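PDB 6CW5: ribokinase from Cryptococcus neoformans var. grubii serotype A, which probably phosphorylates D-ribose at O-5 with ATP and a divalent cation, most likely magnesium, giving D-ribose 5-phosphate for nucleotide synthesis or the pentose phosphate pathway. Local coordinates for residues A159-P164 against W186-W191; E219-A224 against G251-E256. All coordinates share one frame; numbering follows the deposited sequence. Where two conformers were deposited one is given.

Both contacts hang on the large nine-strand sheet of the kinase fold, with their centres about 25 Å apart. Contact 1 lies at the surface and ties helix 149-161 to the loop that leads into strand 191-195; contact 2 is buried and packs helix 220-233 on strand 252-255. They meet through Trp-191, the last residue of 186-191, whose CZ3 is 3.6 Å from Tyr-255 O, while its CH2 lies 3.8 Å from Glu-256 CG. Contact 1 lies away from the substrate and nucleotide sites. Contact 2 includes Gly-251, seen to bind ADP in a structure of this protein, and the side chain of Leu-253 is about 8 Å from that of Thr-246, another ADP-binding residue; no nucleotide is bound to this chain.

Contact 1. Residues A159-P164 against W186-W191; sequences AGQSSP and WKHLSW
With CG anti to its carbonyl carbon (chi1 -65°), His-188 swings its imidazole from the 3-10 turn toward the end of helix 149-161, and Gln-161 has the same first torsion before running on extended. The ring meets the helix where Gly-160 has no side chain: ND1 of His-188 is 3.9 Å from Gly-160 CA, a place where a beta carbon would collide with the ring. Glycine therefore suits this position by lack of bulk. Gln-161 passes the far part of the ring with its methylene, CG lying 4.0 Å from His-188 CE1, and its amide plane stands 82° from the imidazole, so the two do not stack. A flexible polar chain is at home here, offering carbon to the ring on the solvent side. One water sits at the ring edge, in plane, 2.7 Å from His-188 ND1, and gives a weak bond of 3.4 Å to Gly-160 O. Lys-187 lays its CG over the centre of one ring face, 4.1 Å above the plane. Leu-156 and Thr-157 of the helix also touch the histidine. Such packing of a helix end against the loop entering the next-but-one parallel strand belongs to the alternating alpha/beta layout of the PfkB, ribokinase-like fold.

Contact 2. Residues E219-A224 against G251-E256; sequences ELQAKA and GILCYE
Leu-253 reaches across from the strand and sets its two methyls on different residues of the helix. CD1 presses on Ala-224 CB at 3.5 Å, closer than usual for two carbons, and lies 3.9 Å from the backbone O of Gln-221. CD2 meets the aliphatic part of Gln-221, 4.1 Å from its CG. The branched leucine suits this place because its fork spans one helical turn, whereas the small methyl of Ala-224, directed at the strand, lets helix and strand come close. The nearest CA atoms are those of Gln-221 and Leu-253, 7.8 Å apart. Gln-221 carries its CG anti to the backbone N (chi1 -174°) and continues extended, which brings methylene carbon to the leucine and its chain onto Tyr-263. Ser-225 and Ile-228 of the same helix also touch Leu-253. In the next shell, the helix is fixed by its own bonds, among them Ala-224 N to Leu-220 O at 2.8 Å, and Ser-225 OG bonds to Gln-221 O. The strand hydrogen-bonds with 242-246 on one flank and 262-264 on the other; helix 220-233 packs on the sheet face reached by Leu-253 and Tyr-255, and helix 297-311 touches Ile-252 and Cys-254 on the opposite face.

Contact 1. Residues A159-P164 against W186-W191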
loop_
_atom_site.group_PDB
_atom_site.type_symbol
_atom_site.label_atom_id
_atom_site.label_comp_id
_atom_site.label_asym_id
_atom_site.label_seq_id
_atom_site.Cartn_x
_atom_site.Cartn_y
_atom_site.Cartn_z
ATOM N N ALA A 159 -11.470 -6.507 -0.427
ATOM C CA ALA A 159 -12.194 -7.726 -0.751
ATOM C C ALA A 159 -12.968 -8.220 0.464
ATOM O O ALA A 159 -14.152 -8.576 0.364
ATOM C CB ALA A 159 -11.208 -8.793 -1.251
ATOM N N GLY A 160 -12.321 -8.217 1.630
ATOM C CA GLY A 160 -12.967 -8.744 2.821
ATOM C C GLY A 160 -14.047 -7.839 3.340
ATOM O O GLY A 160 -14.994 -8.304 3.983
ATOM N N GLN A 161 -13.942 -6.535 3.064
ATOM C CA GLN A 161 -14.943 -5.588 3.534
ATOM C C GLN A 161 -16.038 -5.312 2.519
ATOM O O GLN A 161 -16.937 -4.523 2.813
ATOM C CB GLN A 161 -14.273 -4.275 3.938
ATOM C CG GLN A 161 -13.299 -4.472 5.086
ATOM C CD GLN A 161 -12.635 -3.193 5.508
ATOM O OE1 GLN A 161 -12.537 -2.226 4.734
ATOM N NE2 GLN A 161 -12.170 -3.169 6.740
ATOM N N SER A 162 -16.006 -5.951 1.357
ATOM C CA SER A 162 -17.092 -5.797 0.404
ATOM C C SER A 162 -18.353 -6.483 0.906
ATOM O O SER A 162 -18.326 -7.320 1.813
ATOM C CB SER A 162 -16.724 -6.369 -0.959
ATOM O OG SER A 162 -15.571 -5.717 -1.457
ATOM N N SER A 163 -19.460 -6.133 0.268
ATOM C CA SER A 163 -20.791 -6.587 0.665
ATOM C C SER A 163 -21.437 -7.250 -0.540
ATOM O O SER A 163 -21.898 -6.550 -1.459
ATOM C CB SER A 163 -21.622 -5.404 1.150
ATOM O OG SER A 163 -22.539 -5.809 2.142
ATOM N N PRO A 164 -21.442 -8.592 -0.626
ATOM C CA PRO A 164 -20.794 -9.558 0.260
ATOM C C PRO A 164 -19.275 -9.584 0.044
ATOM O O PRO A 164 -18.815 -9.076 -0.986
ATOM C CB PRO A 164 -21.418 -10.876 -0.171
ATOM C CG PRO A 164 -21.607 -10.687 -1.620
ATOM C CD PRO A 164 -22.073 -9.270 -1.769
ATOM N N TRP A 186 -5.436 -11.763 8.358
ATOM C CA TRP A 186 -5.939 -13.086 8.004
ATOM C C TRP A 186 -7.455 -13.161 8.038
ATOM O O TRP A 186 -8.042 -13.982 7.325
ATOM C CB TRP A 186 -5.364 -14.129 8.962
ATOM C CG TRP A 186 -3.858 -14.150 8.863
ATOM C CD1 TRP A 186 -2.976 -13.703 9.804
ATOM C CD2 TRP A 186 -3.073 -14.607 7.753
ATOM N NE1 TRP A 186 -1.689 -13.864 9.350
ATOM C CE2 TRP A 186 -1.716 -14.422 8.100
ATOM C CE3 TRP A 186 -3.380 -15.168 6.504
ATOM C CZ2 TRP A 186 -0.655 -14.772 7.239
ATOM C CZ3 TRP A 186 -2.328 -15.525 5.654
ATOM C CH2 TRP A 186 -0.980 -15.316 6.026
ATOM N N LYS A 187 -8.103 -12.359 8.882
ATOM C CA LYS A 187 -9.555 -12.476 8.968
ATOM C C LYS A 187 -10.243 -12.181 7.645
ATOM O O LYS A 187 -11.383 -12.616 7.462
ATOM C CB LYS A 187 -10.122 -11.559 10.054
ATOM C CG LYS A 187 -9.869 -10.085 9.813
ATOM C CD LYS A 187 -10.405 -9.237 10.937
ATOM C CE LYS A 187 -10.026 -7.783 10.738
ATOM N NZ LYS A 187 -10.562 -6.940 11.839
ATOM N N HIS A 188 -9.599 -11.448 6.722
ATOM C CA HIS A 188 -10.207 -11.114 5.431
ATOM C C HIS A 188 -9.993 -12.177 4.374
ATOM O O HIS A 188 -10.585 -12.090 3.291
ATOM C CB HIS A 188 -9.630 -9.787 4.890
ATOM C CG HIS A 188 -9.970 -8.611 5.744
ATOM N ND1 HIS A 188 -11.234 -8.419 6.260
ATOM C CD2 HIS A 188 -9.219 -7.571 6.183
ATOM C CE1 HIS A 188 -11.248 -7.308 6.976
ATOM N NE2 HIS A 188 -10.040 -6.773 6.938
ATOM N N LEU A 189 -9.169 -13.172 4.655
ATOM C CA LEU A 189 -8.701 -14.102 3.638
ATOM C C LEU A 189 -9.570 -15.352 3.608
ATOM O O LEU A 189 -9.786 -15.987 4.646
ATOM C CB LEU A 189 -7.253 -14.496 3.922
ATOM C CG LEU A 189 -6.669 -15.411 2.879
ATOM C CD1 LEU A 189 -6.542 -14.651 1.560
ATOM C CD2 LEU A 189 -5.284 -15.866 3.392
ATOM N N SER A 190 -10.041 -15.727 2.415
ATOM C CA SER A 190 -10.841 -16.952 2.339
ATOM C C SER A 190 -9.971 -18.199 2.260
ATOM O O SER A 190 -10.306 -19.222 2.871
ATOM C CB SER A 190 -11.776 -16.930 1.128
ATOM O OG SER A 190 -12.477 -15.692 1.024
ATOM N N TRP A 191 -8.897 -18.151 1.461
ATOM C CA TRP A 191 -8.055 -19.321 1.214
ATOM C C TRP A 191 -6.586 -18.952 1.241
ATOM O O TRP A 191 -6.171 -17.993 0.587
ATOM C CB TRP A 191 -8.356 -19.957 -0.143
ATOM C CG TRP A 191 -9.655 -20.696 -0.181
ATOM C CD1 TRP A 191 -10.850 -20.257 -0.668
ATOM C CD2 TRP A 191 -9.869 -22.028 0.287
ATOM N NE1 TRP A 191 -11.805 -21.253 -0.533
ATOM C CE2 TRP A 191 -11.219 -22.346 0.056
ATOM C CE3 TRP A 191 -9.034 -22.984 0.884
ATOM C CZ2 TRP A 191 -11.762 -23.586 0.392
ATOM C CZ3 TRP A 191 -9.569 -24.221 1.211
ATOM C CH2 TRP A 191 -10.927 -24.505 0.970
HETATM O O HOH W 1 -13.529 -9.805 6.702
#

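Contact 2. Residues E219-A224 against G251-E256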
loop_
_atom_site.group_PDB
_atom_site.type_symbol
_atom_site.label_atom_id
_atom_site.label_comp_id
_atom_site.label_asym_id
_atom_site.label_seq_id
_atom_site.Cartn_x
_atom_site.Cartn_y
_atom_site.Cartn_z
ATOM N N GLU A 219 6.680 -38.930 6.610
ATOM C CA GLU A 219 5.999 -38.272 7.719
ATOM C C GLU A 219 5.315 -36.980 7.306
ATOM O O GLU A 219 4.626 -36.353 8.126
ATOM C CB GLU A 219 7.015 -37.978 8.813
ATOM C CG GLU A 219 6.529 -38.171 10.208
ATOM C CD GLU A 219 7.665 -38.537 11.136
ATOM O OE1 GLU A 219 8.808 -38.607 10.642
ATOM O OE2 GLU A 219 7.423 -38.755 12.344
ATOM N N LEU A 220 5.467 -36.580 6.049
ATOM C CA LEU A 220 5.065 -35.246 5.641
ATOM C C LEU A 220 3.554 -35.070 5.701
ATOM O O LEU A 220 3.073 -34.054 6.212
ATOM C CB LEU A 220 5.591 -34.956 4.238
ATOM C CG LEU A 220 5.305 -33.544 3.718
ATOM C CD1 LEU A 220 5.613 -32.477 4.775
ATOM C CD2 LEU A 220 6.118 -33.292 2.456
ATOM N N GLN A 221 2.789 -36.044 5.188
ATOM C CA GLN A 221 1.332 -35.921 5.222
ATOM C C GLN A 221 0.858 -35.721 6.652
ATOM O O GLN A 221 0.055 -34.826 6.935
ATOM C CB GLN A 221 0.660 -37.156 4.603
ATOM C CG GLN A 221 -0.856 -36.987 4.496
ATOM C CD GLN A 221 -1.605 -38.249 4.125
ATOM O OE1 GLN A 221 -2.662 -38.545 4.707
ATOM N NE2 GLN A 221 -1.084 -38.999 3.134
ATOM N N ALA A 222 1.381 -36.538 7.567
ATOM C CA ALA A 222 0.995 -36.455 8.972
ATOM C C ALA A 222 1.390 -35.115 9.589
ATOM O O ALA A 222 0.588 -34.492 10.285
ATOM C CB ALA A 222 1.622 -37.608 9.761
ATOM N N LYS A 223 2.645 -34.680 9.394
ATOM C CA LYS A 223 3.112 -33.451 10.041
ATOM C C LYS A 223 2.454 -32.229 9.439
ATOM O O LYS A 223 2.148 -31.258 10.153
ATOM C CB LYS A 223 4.635 -33.317 9.908
ATOM C CG LYS A 223 5.437 -34.354 10.645
ATOM C CD LYS A 223 5.349 -34.159 12.138
ATOM C CE LYS A 223 6.240 -35.180 12.845
ATOM N NZ LYS A 223 6.321 -34.872 14.293
ATOM N N ALA A 224 2.274 -32.226 8.110
ATOM C CA ALA A 224 1.611 -31.085 7.487
ATOM C C ALA A 224 0.142 -31.022 7.883
ATOM O O ALA A 224 -0.397 -29.924 8.057
ATOM C CB ALA A 224 1.757 -31.148 5.964
ATOM N N GLY A 251 1.321 -35.106 -3.149
ATOM C CA GLY A 251 -0.089 -34.761 -3.133
ATOM C C GLY A 251 -0.387 -33.398 -2.537
ATOM O O GLY A 251 0.447 -32.484 -2.519
ATOM N N ILE A 252 -1.633 -33.246 -2.087
ATOM C CA ILE A 252 -2.089 -31.990 -1.499
ATOM C C ILE A 252 -2.985 -32.283 -0.305
ATOM O O ILE A 252 -3.636 -33.332 -0.226
ATOM C CB ILE A 252 -2.850 -31.077 -2.493
ATOM C CG1 ILE A 252 -4.164 -31.719 -2.901
ATOM C CG2 ILE A 252 -2.034 -30.815 -3.743
ATOM C CD1 ILE A 252 -5.162 -30.728 -3.458
ATOM N N LEU A 253 -3.021 -31.325 0.620
ATOM C CA LEU A 253 -3.938 -31.320 1.753
ATOM C C LEU A 253 -4.903 -30.145 1.612
ATOM O O LEU A 253 -4.518 -29.053 1.187
ATOM C CB LEU A 253 -3.150 -31.208 3.061
ATOM C CG LEU A 253 -2.224 -32.375 3.395
ATOM C CD1 LEU A 253 -1.289 -32.051 4.573
ATOM C CD2 LEU A 253 -3.049 -33.607 3.721
ATOM N N CYS A 254 -6.153 -30.363 1.953
ATOM C CA CYS A 254 -7.176 -29.332 1.858
ATOM C C CYS A 254 -7.909 -29.268 3.190
ATOM O O CYS A 254 -8.241 -30.311 3.770
ATOM C CB CYS A 254 -8.142 -29.639 0.692
ATOM S SG CYS A 254 -9.605 -28.569 0.545
ATOM N N TYR A 255 -8.151 -28.051 3.677
ATOM C CA TYR A 255 -8.799 -27.855 4.969
ATOM C C TYR A 255 -9.776 -26.695 4.867
ATOM O O TYR A 255 -9.374 -25.573 4.545
ATOM C CB TYR A 255 -7.769 -27.575 6.079
ATOM C CG TYR A 255 -8.395 -27.122 7.376
ATOM C CD1 TYR A 255 -8.960 -28.046 8.244
ATOM C CD2 TYR A 255 -8.437 -25.779 7.726
ATOM C CE1 TYR A 255 -9.546 -27.642 9.430
ATOM C CE2 TYR A 255 -9.016 -25.365 8.910
ATOM C CZ TYR A 255 -9.569 -26.309 9.758
ATOM O OH TYR A 255 -10.155 -25.924 10.945
ATOM N N GLU A 256 -11.046 -26.961 5.157
ATOM C CA GLU A 256 -12.007 -25.893 5.426
ATOM C C GLU A 256 -12.211 -25.741 6.918
ATOM O O GLU A 256 -12.225 -26.745 7.651
ATOM C CB GLU A 256 -13.365 -26.166 4.758
ATOM C CG GLU A 256 -13.264 -26.357 3.273
ATOM C CD GLU A 256 -14.617 -26.618 2.662
ATOM O OE1 GLU A 256 -14.990 -27.801 2.540
ATOM O OE2 GLU A 256 -15.311 -25.631 2.343
#